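Local coordinates for farnesyltransferase, putative (Trypanosoma cruzi, PDB 3WCA), which probably catalyses the magnesium-dependent condensation of two farnesyl diphosphate molecules and their reduction by NADPH or NADH to squalene, the first step towards lanosterol, at residues Val63-Asp68 with Arg108-Arg113; Val184-Asp189 with Ala269-Pro274; Pro218-Pro223 with Asp232-Phe237; Ser292-Asn297 with Thr303-Thr308. The protein carries 1 engineered substitution. One frame throughout, in Å; residues are numbered along the deposited sequence.

Interaction 1: Val63-Asp68 with Arg108-Arg113; sequences VLRALD and RELLER
Ala-66 and the aliphatic base of Arg-65 meet the methyl ends of Leu-110 and Leu-111 where two helices cross at -113°, their local axes 9.7 Å apart. Leu-111 brings CD2 to within 3.6 Å of Ala-66 CB, while Leu-110 CD2 sits 4.0 Å from Ala-66 N and 3.9 Å from Arg-65 CG. The two leucines get there by different first torsions: Leu-110 turns CG anti to its backbone N (chi1 172°), whereas Leu-111 places it beside the N (chi1 -69°). Two leucine methyls thus meet the small alanine and the arginine's CB and CG. Arg-65 crosses Leu-110 at about a right angle, then bends at chi2, and its guanidinium leaves the apolar zone. There NH2 forms a salt bridge with Glu-107, just ahead of the second segment, and the arginine side chain comes within about 4 Å of the bound farnesyl thiodiphosphate. Asp-68 OD2 lies 3.9 Å from Arg-65 NH1, over one guanidinium face, a long pairing of charges without an N-H aimed at the oxygen. Asp-68 itself belongs, with Glu-71 and Asp-72, to the magnesium site. The contact lies on the helix carrying the aspartate-rich DXXED motif of the all-alpha squalene synthase fold.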
loop_
_atom_site.group_PDB
_atom_site.type_symbol
_atom_site.label_atom_id
_atom_site.label_comp_id
_atom_site.label_asym_id
_atom_site.label_seq_id
_atom_site.Cartn_x
_atom_site.Cartn_y
_atom_site.Cartn_z
ATOM N N VAL A 63 -0.723 -3.878 14.208
ATOM C CA VAL A 63 -0.667 -2.619 14.932
ATOM C C VAL A 63 -1.174 -1.504 14.006
ATOM O O VAL A 63 -2.074 -0.748 14.374
ATOM C CB VAL A 63 0.779 -2.295 15.385
ATOM C CG1 VAL A 63 0.882 -0.838 15.812
ATOM C CG2 VAL A 63 1.176 -3.208 16.537
ATOM N N LEU A 64 -0.611 -1.429 12.800
ATOM C CA LEU A 64 -0.993 -0.406 11.831
ATOM C C LEU A 64 -2.439 -0.589 11.398
ATOM O O LEU A 64 -3.152 0.382 11.114
ATOM C CB LEU A 64 -0.074 -0.457 10.602
ATOM C CG LEU A 64 1.427 -0.280 10.861
ATOM C CD1 LEU A 64 2.153 -0.117 9.529
ATOM C CD2 LEU A 64 1.666 0.951 11.747
ATOM N N ARG A 65 -2.868 -1.843 11.350
ATOM C CA ARG A 65 -4.225 -2.157 10.953
ATOM C C ARG A 65 -5.187 -1.615 12.001
ATOM O O ARG A 65 -6.300 -1.190 11.682
ATOM C CB ARG A 65 -4.390 -3.663 10.826
ATOM C CG ARG A 65 -5.754 -4.065 10.354
ATOM C CD ARG A 65 -6.072 -3.433 9.012
ATOM N NE ARG A 65 -7.437 -3.756 8.623
ATOM C CZ ARG A 65 -7.932 -3.574 7.408
ATOM N NH1 ARG A 65 -7.168 -3.064 6.446
ATOM N NH2 ARG A 65 -9.189 -3.916 7.156
ATOM N N ALA A 66 -4.766 -1.654 13.258
ATOM C CA ALA A 66 -5.585 -1.120 14.336
ATOM C C ALA A 66 -5.719 0.393 14.105
ATOM O O ALA A 66 -6.827 0.930 14.139
ATOM C CB ALA A 66 -4.925 -1.398 15.689
ATOM N N LEU A 67 -4.596 1.074 13.855
ATOM C CA LEU A 67 -4.628 2.518 13.600
ATOM C C LEU A 67 -5.605 2.830 12.482
ATOM O O LEU A 67 -6.443 3.739 12.593
ATOM C CB LEU A 67 -3.264 3.050 13.156
ATOM C CG LEU A 67 -2.112 3.126 14.146
ATOM C CD1 LEU A 67 -0.897 3.734 13.450
ATOM C CD2 LEU A 67 -2.536 3.957 15.341
ATOM N N ASP A 68 -5.468 2.087 11.389
ATOM C CA ASP A 68 -6.313 2.288 10.229
ATOM C C ASP A 68 -7.784 2.174 10.595
ATOM O O ASP A 68 -8.617 2.933 10.103
ATOM C CB ASP A 68 -5.978 1.269 9.143
ATOM C CG ASP A 68 -6.774 1.495 7.889
ATOM O OD1 ASP A 68 -6.541 2.526 7.226
ATOM O OD2 ASP A 68 -7.644 0.657 7.575
ATOM N N ARG A 108 -13.074 -4.742 14.403
ATOM C CA ARG A 108 -13.638 -4.415 15.703
ATOM C C ARG A 108 -13.040 -5.387 16.725
ATOM O O ARG A 108 -12.581 -4.987 17.798
ATOM C CB ARG A 108 -15.160 -4.567 15.626
ATOM C CG ARG A 108 -15.967 -3.946 16.750
ATOM C CD ARG A 108 -17.448 -4.249 16.537
ATOM N NE ARG A 108 -18.303 -3.764 17.618
ATOM C CZ ARG A 108 -18.566 -2.481 17.855
ATOM N NH1 ARG A 108 -18.039 -1.538 17.084
ATOM N NH2 ARG A 108 -19.360 -2.141 18.862
ATOM N N GLU A 109 -13.031 -6.665 16.365
ATOM C CA GLU A 109 -12.495 -7.714 17.226
ATOM C C GLU A 109 -11.000 -7.519 17.493
ATOM O O GLU A 109 -10.515 -7.815 18.585
ATOM C CB GLU A 109 -12.725 -9.075 16.572
ATOM C CG GLU A 109 -12.475 -10.272 17.473
ATOM C CD GLU A 109 -12.576 -11.580 16.706
ATOM O OE1 GLU A 109 -13.392 -11.648 15.763
ATOM O OE2 GLU A 109 -11.850 -12.539 17.045
ATOM N N LEU A 110 -10.276 -7.028 16.489
ATOM C CA LEU A 110 -8.839 -6.796 16.628
ATOM C C LEU A 110 -8.578 -5.833 17.781
ATOM O O LEU A 110 -7.695 -6.054 18.613
ATOM C CB LEU A 110 -8.267 -6.213 15.333
ATOM C CG LEU A 110 -6.812 -5.732 15.353
ATOM C CD1 LEU A 110 -5.877 -6.863 15.724
ATOM C CD2 LEU A 110 -6.455 -5.176 13.979
ATOM N N LEU A 111 -9.358 -4.764 17.833
ATOM C CA LEU A 111 -9.192 -3.788 18.890
ATOM C C LEU A 111 -9.689 -4.275 20.251
ATOM O O LEU A 111 -9.032 -4.038 21.256
ATOM C CB LEU A 111 -9.882 -2.481 18.497
ATOM C CG LEU A 111 -9.181 -1.764 17.340
ATOM C CD1 LEU A 111 -10.059 -0.641 16.823
ATOM C CD2 LEU A 111 -7.839 -1.223 17.810
ATOM N N GLU A 112 -10.831 -4.963 20.286
ATOM C CA GLU A 112 -11.379 -5.457 21.552
ATOM C C GLU A 112 -10.484 -6.501 22.203
ATOM O O GLU A 112 -10.332 -6.524 23.425
ATOM C CB GLU A 112 -12.777 -6.040 21.345
ATOM C CG GLU A 112 -13.767 -5.048 20.766
ATOM C CD GLU A 112 -15.132 -5.651 20.519
ATOM O OE1 GLU A 112 -15.196 -6.779 19.992
ATOM O OE2 GLU A 112 -16.141 -4.992 20.841
ATOM N N ARG A 113 -9.894 -7.369 21.390
ATOM C CA ARG A 113 -9.003 -8.399 21.904
ATOM C C ARG A 113 -7.573 -8.032 21.535
ATOM O O ARG A 113 -6.740 -8.900 21.283
ATOM C CB ARG A 113 -9.369 -9.760 21.310
ATOM C CG ARG A 113 -10.754 -10.247 21.707
ATOM C CD ARG A 113 -11.078 -11.592 21.071
ATOM N NE ARG A 113 -10.262 -12.688 21.593
ATOM C CZ ARG A 113 -10.187 -13.889 21.027
ATOM N NH1 ARG A 113 -10.875 -14.145 19.923
ATOM N NH2 ARG A 113 -9.428 -14.837 21.564
#

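Interaction 2: Val184-Asp189 with Ala269-Pro274; sequences VRLADD and ASLRDP
In the all-helical squalene synthase fold, two interhelical connections meet here through Leu-186, which packs on Ser-270 and Leu-271. Segment 184-189 links helix 154-179 to helix 191-207, and segment 269-274 joins helix 261-269 to helix 274-294. The backbones come nearest at Leu-186 CA and Ser-270 CA, 7.6 Å apart, and side chains span the gap. Leu-186 does the bridging with both of its methyls. With CG anti to the backbone N (chi1 -154°), its fork projects from the first connection, and CD2 lies 3.9 Å from Leu-271 CD2, the two side chains passing at a slant. Leu-271 keeps its own CG beside the backbone N (chi1 -61°), which brings the end of the side chain nearer to Leu-186 than the direction of its CB would suggest. The other branch of Leu-186, CD1, comes within 3.2 Å of Ser-270 OG. That is a close van der Waals approach of a methyl to an oxygen, whose polar partner is the carbonyl of Tyr-267 one turn back. Polar links between the connections come from Glu-182, just before the first segment: its OE1 accepts from the backbone N of Arg-272 and its OE2 from that of Asp-273. Asp-273 in turn is the N-cap of helix 274-294, its OD1 accepting from Val-276 N and, weakly, from Ser-275 N.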
loop_
_atom_site.group_PDB
_atom_site.type_symbol
_atom_site.label_atom_id
_atom_site.label_comp_id
_atom_site.label_asym_id
_atom_site.label_seq_id
_atom_site.Cartn_x
_atom_site.Cartn_y
_atom_site.Cartn_z
ATOM N N VAL A 184 23.031 -4.167 6.163
ATOM C CA VAL A 184 22.779 -2.894 6.843
ATOM C C VAL A 184 22.740 -1.703 5.890
ATOM O O VAL A 184 22.174 -0.657 6.203
ATOM C CB VAL A 184 23.859 -2.604 7.916
ATOM C CG1 VAL A 184 23.449 -1.393 8.755
ATOM C CG2 VAL A 184 24.073 -3.827 8.797
ATOM N N ARG A 185 23.347 -1.857 4.724
ATOM C CA ARG A 185 23.375 -0.773 3.748
ATOM C C ARG A 185 21.965 -0.445 3.233
ATOM O O ARG A 185 21.696 0.670 2.789
ATOM C CB ARG A 185 24.267 -1.170 2.574
ATOM C CG ARG A 185 24.939 -0.007 1.851
ATOM C CD ARG A 185 26.409 0.170 2.273
ATOM N NE ARG A 185 26.622 1.244 3.248
ATOM C CZ ARG A 185 26.423 1.131 4.559
ATOM N NH1 ARG A 185 26.004 -0.014 5.077
ATOM N NH2 ARG A 185 26.642 2.168 5.358
ATOM N N LEU A 186 21.067 -1.421 3.313
ATOM C CA LEU A 186 19.708 -1.253 2.822
ATOM C C LEU A 186 19.017 -0.044 3.444
ATOM O O LEU A 186 18.331 0.707 2.753
ATOM C CB LEU A 186 18.898 -2.528 3.091
ATOM C CG LEU A 186 17.704 -2.800 2.169
ATOM C CD1 LEU A 186 18.179 -2.972 0.726
ATOM C CD2 LEU A 186 16.986 -4.052 2.636
ATOM N N ALA A 187 19.216 0.152 4.741
ATOM C CA ALA A 187 18.596 1.267 5.454
ATOM C C ALA A 187 19.315 2.607 5.315
ATOM O O ALA A 187 18.931 3.580 5.966
ATOM C CB ALA A 187 18.454 0.913 6.933
ATOM N N ASP A 188 20.348 2.675 4.479
ATOM C CA ASP A 188 21.070 3.932 4.303
ATOM C C ASP A 188 20.141 5.034 3.824
ATOM O O ASP A 188 19.988 6.058 4.494
ATOM C CB ASP A 188 22.223 3.772 3.313
ATOM C CG ASP A 188 23.416 3.066 3.926
ATOM O OD1 ASP A 188 23.549 3.091 5.170
ATOM O OD2 ASP A 188 24.224 2.495 3.166
ATOM N N ASP A 189 19.528 4.821 2.663
ATOM C CA ASP A 189 18.592 5.779 2.089
ATOM C C ASP A 189 17.257 5.070 1.879
ATOM O O ASP A 189 17.145 4.178 1.028
ATOM C CB ASP A 189 19.101 6.306 0.746
ATOM C CG ASP A 189 18.196 7.378 0.168
ATOM O OD1 ASP A 189 16.999 7.370 0.519
ATOM O OD2 ASP A 189 18.665 8.218 -0.636
ATOM N N ALA A 269 15.981 -5.079 -6.720
ATOM C CA ALA A 269 17.274 -5.576 -7.159
ATOM C C ALA A 269 18.357 -5.461 -6.093
ATOM O O ALA A 269 19.438 -6.019 -6.247
ATOM C CB ALA A 269 17.708 -4.854 -8.428
ATOM N N SER A 270 18.077 -4.760 -5.003
ATOM C CA SER A 270 19.076 -4.617 -3.949
ATOM C C SER A 270 18.905 -5.683 -2.880
ATOM O O SER A 270 19.734 -5.792 -1.980
ATOM C CB SER A 270 18.992 -3.233 -3.293
ATOM O OG SER A 270 17.860 -3.124 -2.441
ATOM N N LEU A 271 17.828 -6.463 -2.977
ATOM C CA LEU A 271 17.546 -7.526 -2.008
ATOM C C LEU A 271 18.367 -8.790 -2.298
ATOM O O LEU A 271 18.515 -9.185 -3.454
ATOM C CB LEU A 271 16.055 -7.863 -2.019
ATOM C CG LEU A 271 15.060 -6.756 -1.646
ATOM C CD1 LEU A 271 13.662 -7.351 -1.663
ATOM C CD2 LEU A 271 15.376 -6.164 -0.251
ATOM N N ARG A 272 18.885 -9.434 -1.251
ATOM C CA ARG A 272 19.702 -10.635 -1.439
ATOM C C ARG A 272 19.050 -11.903 -0.902
ATOM O O ARG A 272 19.328 -12.995 -1.385
ATOM C CB ARG A 272 21.070 -10.458 -0.768
ATOM C CG ARG A 272 21.020 -10.573 0.748
ATOM C CD ARG A 272 22.377 -10.299 1.402
ATOM N NE ARG A 272 22.276 -10.363 2.858
ATOM C CZ ARG A 272 23.225 -9.973 3.703
ATOM N NH1 ARG A 272 24.370 -9.485 3.245
ATOM N NH2 ARG A 272 23.023 -10.069 5.013
ATOM N N ASP A 273 18.187 -11.759 0.096
ATOM C CA ASP A 273 17.531 -12.913 0.688
ATOM C C ASP A 273 16.277 -13.307 -0.085
ATOM O O ASP A 273 15.421 -12.468 -0.359
ATOM C CB ASP A 273 17.181 -12.631 2.147
ATOM C CG ASP A 273 16.593 -13.844 2.839
ATOM O OD1 ASP A 273 15.354 -14.037 2.788
ATOM O OD2 ASP A 273 17.380 -14.623 3.423
ATOM N N PRO A 274 16.159 -14.592 -0.450
ATOM C CA PRO A 274 15.005 -15.098 -1.204
ATOM C C PRO A 274 13.636 -14.970 -0.550
ATOM O O PRO A 274 12.653 -14.753 -1.244
ATOM C CB PRO A 274 15.393 -16.552 -1.514
ATOM C CG PRO A 274 16.425 -16.896 -0.457
ATOM C CD PRO A 274 17.213 -15.618 -0.338
#

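Interaction 3: Pro218-Pro223 with Asp232-Phe237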
loop_
_atom_site.group_PDB
_atom_site.type_symbol
_atom_site.label_atom_id
_atom_site.label_comp_id
_atom_site.label_asym_id
_atom_site.label_seq_id
_atom_site.Cartn_x
_atom_site.Cartn_y
_atom_site.Cartn_z
ATOM N N PRO A 218 -18.511 10.124 1.285
ATOM C CA PRO A 218 -17.654 9.707 0.171
ATOM C C PRO A 218 -16.176 9.867 0.516
ATOM O O PRO A 218 -15.773 10.896 1.053
ATOM C CB PRO A 218 -18.071 10.649 -0.959
ATOM C CG PRO A 218 -19.500 10.992 -0.616
ATOM C CD PRO A 218 -19.409 11.216 0.870
ATOM N N ARG A 219 -15.377 8.846 0.219
ATOM C CA ARG A 219 -13.939 8.911 0.468
ATOM C C ARG A 219 -13.249 9.313 -0.822
ATOM O O ARG A 219 -13.487 8.709 -1.867
ATOM C CB ARG A 219 -13.395 7.561 0.923
ATOM C CG ARG A 219 -13.528 7.320 2.405
ATOM C CD ARG A 219 -14.228 6.006 2.686
ATOM N NE ARG A 219 -14.168 5.669 4.103
ATOM C CZ ARG A 219 -13.044 5.373 4.746
ATOM N NH1 ARG A 219 -11.887 5.368 4.095
ATOM N NH2 ARG A 219 -13.075 5.087 6.042
ATOM N N VAL A 220 -12.395 10.329 -0.741
ATOM C CA VAL A 220 -11.673 10.820 -1.909
ATOM C C VAL A 220 -10.187 10.969 -1.635
ATOM O O VAL A 220 -9.785 11.586 -0.641
ATOM C CB VAL A 220 -12.223 12.183 -2.379
ATOM C CG1 VAL A 220 -11.301 12.775 -3.436
ATOM C CG2 VAL A 220 -13.619 12.015 -2.939
ATOM N N PHE A 221 -9.375 10.415 -2.531
ATOM C CA PHE A 221 -7.929 10.469 -2.393
ATOM C C PHE A 221 -7.257 11.117 -3.591
ATOM O O PHE A 221 -6.202 11.724 -3.455
ATOM C CB PHE A 221 -7.383 9.057 -2.178
ATOM C CG PHE A 221 -7.909 8.397 -0.936
ATOM C CD1 PHE A 221 -7.422 8.759 0.317
ATOM C CD2 PHE A 221 -8.925 7.446 -1.016
ATOM C CE1 PHE A 221 -7.945 8.181 1.486
ATOM C CE2 PHE A 221 -9.456 6.863 0.143
ATOM C CZ PHE A 221 -8.963 7.235 1.399
ATOM N N TRP A 222 -7.854 10.985 -4.769
ATOM C CA TRP A 222 -7.270 11.597 -5.954
ATOM C C TRP A 222 -7.083 13.086 -5.617
ATOM O O TRP A 222 -8.006 13.740 -5.122
ATOM C CB TRP A 222 -8.209 11.407 -7.151
ATOM C CG TRP A 222 -8.296 9.983 -7.645
ATOM C CD1 TRP A 222 -8.047 8.839 -6.929
ATOM C CD2 TRP A 222 -8.675 9.553 -8.960
ATOM N NE1 TRP A 222 -8.248 7.727 -7.717
ATOM C CE2 TRP A 222 -8.635 8.137 -8.969
ATOM C CE3 TRP A 222 -9.049 10.227 -10.136
ATOM C CZ2 TRP A 222 -8.952 7.381 -10.109
ATOM C CZ3 TRP A 222 -9.365 9.477 -11.267
ATOM C CH2 TRP A 222 -9.315 8.066 -11.243
ATOM N N PRO A 223 -5.882 13.634 -5.864
ATOM C CA PRO A 223 -5.598 15.044 -5.571
ATOM C C PRO A 223 -6.276 16.048 -6.504
ATOM O O PRO A 223 -6.264 15.888 -7.729
ATOM C CB PRO A 223 -4.081 15.107 -5.671
ATOM C CG PRO A 223 -3.813 14.156 -6.791
ATOM C CD PRO A 223 -4.693 12.978 -6.436
ATOM N N ASP A 232 -14.823 19.812 -12.362
ATOM C CA ASP A 232 -14.996 20.690 -11.211
ATOM C C ASP A 232 -15.632 19.859 -10.107
ATOM O O ASP A 232 -15.594 20.224 -8.936
ATOM C CB ASP A 232 -15.908 21.876 -11.559
ATOM C CG ASP A 232 -15.265 22.852 -12.537
ATOM O OD1 ASP A 232 -14.217 23.442 -12.191
ATOM O OD2 ASP A 232 -15.808 23.034 -13.651
ATOM N N ASP A 233 -16.228 18.738 -10.500
ATOM C CA ASP A 233 -16.866 17.826 -9.558
ATOM C C ASP A 233 -16.413 16.397 -9.833
ATOM O O ASP A 233 -16.782 15.797 -10.838
ATOM C CB ASP A 233 -18.394 17.910 -9.662
ATOM C CG ASP A 233 -19.093 16.851 -8.817
ATOM O OD1 ASP A 233 -18.506 16.426 -7.801
ATOM O OD2 ASP A 233 -20.228 16.446 -9.161
ATOM N N LEU A 234 -15.608 15.868 -8.924
ATOM C CA LEU A 234 -15.070 14.520 -9.024
ATOM C C LEU A 234 -16.194 13.509 -9.231
ATOM O O LEU A 234 -16.062 12.568 -10.025
ATOM C CB LEU A 234 -14.290 14.205 -7.745
ATOM C CG LEU A 234 -13.169 13.177 -7.773
ATOM C CD1 LEU A 234 -12.215 13.453 -8.923
ATOM C CD2 LEU A 234 -12.432 13.236 -6.441
ATOM N N HIS A 235 -17.302 13.709 -8.522
ATOM C CA HIS A 235 -18.455 12.824 -8.633
ATOM C C HIS A 235 -19.012 12.732 -10.059
ATOM O O HIS A 235 -19.838 11.867 -10.355
ATOM C CB HIS A 235 -19.573 13.289 -7.692
ATOM C CG HIS A 235 -19.323 12.985 -6.247
ATOM N ND1 HIS A 235 -18.326 13.595 -5.515
ATOM C CD2 HIS A 235 -19.959 12.149 -5.392
ATOM C CE1 HIS A 235 -18.361 13.152 -4.271
ATOM N NE2 HIS A 235 -19.342 12.274 -4.170
ATOM N N ALA A 236 -18.564 13.619 -10.944
ATOM C CA ALA A 236 -19.046 13.609 -12.325
ATOM C C ALA A 236 -18.535 12.395 -13.095
ATOM O O ALA A 236 -19.154 11.961 -14.066
ATOM C CB ALA A 236 -18.624 14.895 -13.038
ATOM N N PHE A 237 -17.403 11.853 -12.657
ATOM C CA PHE A 237 -16.801 10.690 -13.308
ATOM C C PHE A 237 -17.665 9.440 -13.202
ATOM O O PHE A 237 -17.388 8.426 -13.843
ATOM C CB PHE A 237 -15.417 10.403 -12.715
ATOM C CG PHE A 237 -14.392 11.467 -13.014
ATOM C CD1 PHE A 237 -14.628 12.432 -13.996
ATOM C CD2 PHE A 237 -13.176 11.482 -12.343
ATOM C CE1 PHE A 237 -13.663 13.392 -14.302
ATOM C CE2 PHE A 237 -12.210 12.434 -12.642
ATOM C CZ PHE A 237 -12.455 13.393 -13.626
#
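Val-220 and Leu-234 reach toward each other tip to tip, and Val-220 CG1 is modelled 3.2 Å from Leu-234 CD2, shorter than normal carbon contact and so doubtful in detail. The same Leu-234 methyl lies 3.9 Å from Val-220 CG2, seated against both branches of the valine. Beside this pair, the Pro-218 ring abuts the edge of the imidazole, with Pro-218 CG 3.8 Å from His-235 NE2 and near the ring plane. Further along, Trp-222 CZ3 stands 4.3 Å from Phe-237 CE2, the rings meeting obliquely. Behind Leu-234 and His-235, an Asx turn shapes the start of the 3-10 segment 234-237: Asp-233 OD1 accepts from His-235 N at 3.1 Å, the donor approaching from above the carboxylate plane. The indole is fixed from its far side by a hydrogen bond from NE1 to Ile-205 O, and both aromatic rings rest on Cys-249 of helix 243-258. Arg-219, between Pro-218 and Val-220, forms a salt bridge with the magnesium ligand Asp-72. Across the contact the chemistry is van der Waals throughout, which implies burial of apolar surface as its contribution, while the indole N-H and Arg-219 find their polar partners elsewhere.

Interaction 4: Ser292-Asn297 with Thr303-Thr308; sequences SLVFNN and TKVKTT
The carboxamide of Asn-297 meets Val-305 from the opposite direction, its ND2 3.6 Å from Val-305 CG2 and 3.9 Å from Val-305 CG1. CG lies anti to the backbone N (chi1 -174°), which carries the amide out to the valine. At the amide edge, ND2 also donates to Leu-293 O at 3.2 Å with an N-H...O angle of 155°, the acceptor lying close to the amide plane but the donor tilted 31° from the carbonyl plane. The amide oxygen OD1 accepts from Asp-299 N, so bonds at both its ends fix the rotation of the group. A neighbouring flat group, the Phe-295 ring, carries Asn-296 CB over the centre of one face, 4.0 Å above the plane, and the ring also touches Val-254 and Leu-336. Segment 292-297 ends helix 274-294 and passes into a type II beta turn from Val-294 to Asn-297, with Asn-296 at the turn position that takes a positive phi; Asn-297 N bonds back to Val-294 O. This turn begins the short connection that leads back past the helix end and on to helix 309-318. Against the last turn of the helix, Val-305 CG1 rests 3.8 Å from Leu-293 CB, and Val-305 CB lies 4.2 Å from Val-294 CG1. Leu-293 stretches further along the returning chain, placing CD2 3.6 Å from Lys-306 O and 4.1 Å from Thr-307 CG2. That methyl of Thr-307 stands beside its backbone N and faces the leucine. Next to it, Thr-308 N-caps helix 309-318 with OG1 accepting from Ala-311 N.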
loop_
_atom_site.group_PDB
_atom_site.type_symbol
_atom_site.label_atom_id
_atom_site.label_comp_id
_atom_site.label_asym_id
_atom_site.label_seq_id
_atom_site.Cartn_x
_atom_site.Cartn_y
_atom_site.Cartn_z
ATOM N N SER A 292 -1.766 -1.996 -15.134
ATOM C CA SER A 292 -1.852 -2.187 -16.582
ATOM C C SER A 292 -3.302 -2.422 -16.993
ATOM O O SER A 292 -3.699 -2.097 -18.106
ATOM C CB SER A 292 -0.998 -3.375 -17.023
ATOM O OG SER A 292 -1.584 -4.600 -16.643
ATOM N N LEU A 293 -4.091 -2.980 -16.082
ATOM C CA LEU A 293 -5.496 -3.258 -16.342
ATOM C C LEU A 293 -6.395 -2.035 -16.166
ATOM O O LEU A 293 -7.360 -1.870 -16.909
ATOM C CB LEU A 293 -5.994 -4.368 -15.417
ATOM C CG LEU A 293 -6.166 -5.766 -16.014
ATOM C CD1 LEU A 293 -4.856 -6.268 -16.597
ATOM C CD2 LEU A 293 -6.666 -6.704 -14.924
ATOM N N VAL A 294 -6.099 -1.179 -15.190
ATOM C CA VAL A 294 -6.942 -0.014 -14.974
ATOM C C VAL A 294 -6.644 1.110 -15.943
ATOM O O VAL A 294 -7.489 1.968 -16.172
ATOM C CB VAL A 294 -6.824 0.571 -13.539
ATOM C CG1 VAL A 294 -7.191 -0.482 -12.513
ATOM C CG2 VAL A 294 -5.427 1.122 -13.312
ATOM N N PHE A 295 -5.445 1.115 -16.501
ATOM C CA PHE A 295 -5.069 2.166 -17.422
ATOM C C PHE A 295 -6.004 2.255 -18.630
ATOM O O PHE A 295 -6.286 1.256 -19.271
ATOM C CB PHE A 295 -3.636 1.950 -17.909
ATOM C CG PHE A 295 -3.185 2.965 -18.922
ATOM C CD1 PHE A 295 -3.154 4.319 -18.605
ATOM C CD2 PHE A 295 -2.791 2.566 -20.198
ATOM C CE1 PHE A 295 -2.736 5.269 -19.549
ATOM C CE2 PHE A 295 -2.373 3.499 -21.149
ATOM C CZ PHE A 295 -2.344 4.858 -20.824
ATOM N N ASN A 296 -6.470 3.467 -18.925
ATOM C CA ASN A 296 -7.335 3.713 -20.069
ATOM C C ASN A 296 -8.551 2.792 -20.057
ATOM O O ASN A 296 -9.083 2.459 -21.107
ATOM C CB ASN A 296 -6.523 3.513 -21.359
ATOM C CG ASN A 296 -7.045 4.343 -22.529
ATOM O OD1 ASN A 296 -7.596 5.416 -22.343
ATOM N ND2 ASN A 296 -6.849 3.849 -23.742
ATOM N N ASN A 297 -8.995 2.400 -18.863
ATOM C CA ASN A 297 -10.139 1.495 -18.719
ATOM C C ASN A 297 -11.305 2.209 -18.063
ATOM O O ASN A 297 -11.275 2.466 -16.865
ATOM C CB ASN A 297 -9.746 0.282 -17.862
ATOM C CG ASN A 297 -10.844 -0.774 -17.793
ATOM O OD1 ASN A 297 -11.975 -0.548 -18.229
ATOM N ND2 ASN A 297 -10.510 -1.939 -17.232
ATOM N N THR A 303 -16.943 -0.168 -11.327
ATOM C CA THR A 303 -16.671 -1.471 -10.732
ATOM C C THR A 303 -15.195 -1.649 -10.404
ATOM O O THR A 303 -14.360 -0.846 -10.826
ATOM C CB THR A 303 -17.070 -2.615 -11.667
ATOM O OG1 THR A 303 -17.083 -3.845 -10.929
ATOM C CG2 THR A 303 -16.073 -2.737 -12.794
ATOM N N LYS A 304 -14.869 -2.708 -9.661
ATOM C CA LYS A 304 -13.479 -2.976 -9.316
ATOM C C LYS A 304 -12.827 -3.847 -10.370
ATOM O O LYS A 304 -13.274 -4.960 -10.627
ATOM C CB LYS A 304 -13.346 -3.695 -7.974
ATOM C CG LYS A 304 -11.878 -3.855 -7.574
ATOM C CD LYS A 304 -11.640 -4.929 -6.544
ATOM C CE LYS A 304 -12.222 -4.578 -5.200
ATOM N NZ LYS A 304 -11.847 -5.633 -4.214
ATOM N N VAL A 305 -11.762 -3.342 -10.973
ATOM C CA VAL A 305 -11.039 -4.089 -11.988
ATOM C C VAL A 305 -9.984 -4.947 -11.276
ATOM O O VAL A 305 -9.172 -4.439 -10.496
ATOM C CB VAL A 305 -10.391 -3.116 -12.994
ATOM C CG1 VAL A 305 -9.508 -3.867 -13.971
ATOM C CG2 VAL A 305 -11.497 -2.361 -13.750
ATOM N N LYS A 306 -10.023 -6.254 -11.534
ATOM C CA LYS A 306 -9.111 -7.210 -10.909
ATOM C C LYS A 306 -8.475 -8.187 -11.884
ATOM O O LYS A 306 -9.053 -8.513 -12.915
ATOM C CB LYS A 306 -9.851 -8.030 -9.848
ATOM C CG LYS A 306 -9.947 -7.366 -8.484
ATOM C CD LYS A 306 -10.054 -8.414 -7.379
ATOM C CE LYS A 306 -9.317 -7.958 -6.115
ATOM N NZ LYS A 306 -7.858 -7.706 -6.380
ATOM N N THR A 307 -7.282 -8.662 -11.540
ATOM C CA THR A 307 -6.585 -9.629 -12.372
ATOM C C THR A 307 -7.284 -10.967 -12.176
ATOM O O THR A 307 -8.090 -11.136 -11.267
ATOM C CB THR A 307 -5.112 -9.786 -11.946
ATOM O OG1 THR A 307 -5.053 -10.377 -10.641
ATOM C CG2 THR A 307 -4.423 -8.424 -11.907
ATOM N N THR A 308 -6.988 -11.922 -13.034
ATOM C CA THR A 308 -7.602 -13.229 -12.881
ATOM C C THR A 308 -6.903 -13.957 -11.741
ATOM O O THR A 308 -5.810 -13.575 -11.315
ATOM C CB THR A 308 -7.471 -14.046 -14.166
ATOM O OG1 THR A 308 -6.102 -14.419 -14.357
ATOM C CG2 THR A 308 -7.930 -13.208 -15.365
#

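In the fold
From the N terminus, interaction 1 comes first, bringing helix 105-112 back against the metal-binding helix 51-72. Interaction 2 opens after helix 154-179 and closes only at the start of helix 274-294. Within that span lies interaction 3, a short loop of its own around helix 224-227, yet the two sit on opposite sides of the chain's centre, their centres 38 Å apart. Interaction 4 follows in series, turning the chain at the end of helix 274-294 before helix 309-318. None of the contacts cross or touch. Interactions 1 and 3 come within about 6 Å at their nearest atoms; interaction 1 holds the magnesium ligand Asp-68, and Arg-219 of interaction 3 pairs with the ligand Asp-72.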